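PDB 3G0O: 3-hydroxyisobutyrate dehydrogenase from Salmonella typhimurium, which probably oxidises L-threonate to 2-dehydro-L-erythronate, using NAD(+) in preference to NADP(+). Local coordinates for residues A126-G131 against M140-S145. Residues are numbered along the deposited sequence; the frame is centred on the assembly and turned at random.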
loop_
_atom_site.group_PDB
_atom_site.type_symbol
_atom_site.label_atom_id
_atom_site.label_comp_id
_atom_site.label_asym_id
_atom_site.label_seq_id
_atom_site.Cartn_x
_atom_site.Cartn_y
_atom_site.Cartn_z
ATOM N N ALA A 126 -13.074 -19.990 -4.496
ATOM C CA ALA A 126 -11.815 -19.657 -3.849
ATOM C C ALA A 126 -10.799 -18.782 -4.573
ATOM O O ALA A 126 -9.689 -19.231 -4.870
ATOM C CB ALA A 126 -11.134 -20.957 -3.413
ATOM N N PRO A 127 -11.150 -17.520 -4.857
ATOM C CA PRO A 127 -10.171 -16.669 -5.539
ATOM C C PRO A 127 -8.957 -16.494 -4.620
ATOM O O PRO A 127 -9.081 -16.585 -3.395
ATOM C CB PRO A 127 -10.944 -15.365 -5.773
ATOM C CG PRO A 127 -11.979 -15.369 -4.679
ATOM C CD PRO A 127 -12.418 -16.809 -4.644
ATOM N N VAL A 128 -7.789 -16.249 -5.203
ATOM C CA VAL A 128 -6.572 -16.107 -4.409
ATOM C C VAL A 128 -5.785 -14.818 -4.626
ATOM O O VAL A 128 -6.060 -14.041 -5.542
ATOM C CB VAL A 128 -5.603 -17.275 -4.685
ATOM C CG1 VAL A 128 -6.251 -18.591 -4.298
ATOM C CG2 VAL A 128 -5.218 -17.286 -6.160
ATOM N N SER A 129 -4.789 -14.618 -3.767
ATOM C CA SER A 129 -3.907 -13.467 -3.845
ATOM C C SER A 129 -2.606 -13.782 -3.112
ATOM O O SER A 129 -2.404 -14.908 -2.646
ATOM C CB SER A 129 -4.562 -12.225 -3.235
ATOM O OG SER A 129 -3.732 -11.089 -3.428
ATOM N N GLY A 130 -1.721 -12.795 -3.024
ATOM C CA GLY A 130 -0.455 -13.000 -2.345
ATOM C C GLY A 130 0.767 -12.831 -3.233
ATOM O O GLY A 130 1.871 -12.641 -2.732
ATOM N N GLY A 131 0.578 -12.900 -4.547
ATOM C CA GLY A 131 1.700 -12.741 -5.457
ATOM C C GLY A 131 2.351 -14.049 -5.879
ATOM O O GLY A 131 2.210 -15.066 -5.200
HETATM N N MSE A 140 -0.095 -18.866 -0.511
HETATM C CA MSE A 140 -1.177 -18.064 -1.066
HETATM C C MSE A 140 -2.153 -17.630 0.019
HETATM O O MSE A 140 -2.191 -18.202 1.111
HETATM C CB MSE A 140 -1.982 -18.861 -2.095
HETATM C CG MSE A 140 -1.271 -19.239 -3.375
HETATM SE SE MSE A 140 -2.573 -20.039 -4.583
HETATM C CE MSE A 140 -1.583 -19.919 -6.247
ATOM N N THR A 141 -2.936 -16.603 -0.292
ATOM C CA THR A 141 -3.983 -16.144 0.605
ATOM C C THR A 141 -5.244 -16.522 -0.154
ATOM O O THR A 141 -5.387 -16.194 -1.333
ATOM C CB THR A 141 -3.946 -14.627 0.832
ATOM O OG1 THR A 141 -2.914 -14.316 1.776
ATOM C CG2 THR A 141 -5.279 -14.138 1.383
ATOM N N VAL A 142 -6.146 -17.237 0.506
ATOM C CA VAL A 142 -7.373 -17.659 -0.148
ATOM C C VAL A 142 -8.591 -17.054 0.530
ATOM O O VAL A 142 -8.705 -17.075 1.753
ATOM C CB VAL A 142 -7.514 -19.199 -0.128
ATOM C CG1 VAL A 142 -8.685 -19.632 -1.001
ATOM C CG2 VAL A 142 -6.218 -19.846 -0.602
HETATM N N MSE A 143 -9.482 -16.487 -0.276
HETATM C CA MSE A 143 -10.723 -15.913 0.226
HETATM C C MSE A 143 -11.792 -16.834 -0.348
HETATM O O MSE A 143 -12.279 -16.646 -1.464
HETATM C CB MSE A 143 -10.883 -14.459 -0.242
HETATM C CG MSE A 143 -10.454 -14.168 -1.668
HETATM SE SE MSE A 143 -9.551 -12.431 -1.803
HETATM C CE MSE A 143 -7.742 -13.092 -1.958
ATOM N N ALA A 144 -12.147 -17.846 0.435
ATOM C CA ALA A 144 -13.089 -18.856 -0.012
ATOM C C ALA A 144 -14.415 -18.960 0.709
ATOM O O ALA A 144 -14.538 -18.631 1.887
ATOM C CB ALA A 144 -12.397 -20.220 0.012
ATOM N N SER A 145 -15.409 -19.439 -0.029
ATOM C CA SER A 145 -16.740 -19.658 0.510
ATOM C C SER A 145 -17.286 -20.904 -0.183
ATOM O O SER A 145 -17.040 -21.126 -1.371
ATOM C CB SER A 145 -17.648 -18.449 0.248
ATOM O OG SER A 145 -17.876 -18.254 -1.133
#
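Met143, a selenomethionine, lies over one face of the Pro127 ring, its O 3.2 Å from ring CD and its CG against ring CG, and Lys179, the predicted active-site lysine, touches the proline from helix 174-202. Strand 140-145 runs antiparallel to strand 122-129, the last of the parallel strands of the Rossmann-type NAD-binding domain. Pro127 O takes the N-H of Met143 almost head-on, with a C=O...N angle of 174°. Farther along, Ser129 and Thr141 form a hydrogen-bonded pair; Ser129 N reaches Thr141 O at 3.0 Å in the carbonyl plane, whereas Thr141 N approaches Ser129 O from 37° above its plane.

Val128 and Val142 form the non-hydrogen-bonded pair, their side chains side by side with CG1 of Val128 3.9 Å from CG2 of Val142. Extended beyond CG, Met140 sets its SE 4.0 Å from Val128 CG1, and Met18 of helix 17-28 covers both residues. Across the sheet, Ser129 OG bonds to Ala218 N of the second subunit and to a tartaric acid molecule, probably from the crystallisation liquor, so the strand end borders both the subunit interface and that molecule. Bent at chi2 and at chi3 (104°), the Met143 chain brings CE to 3.5 Å from Ser129 CB.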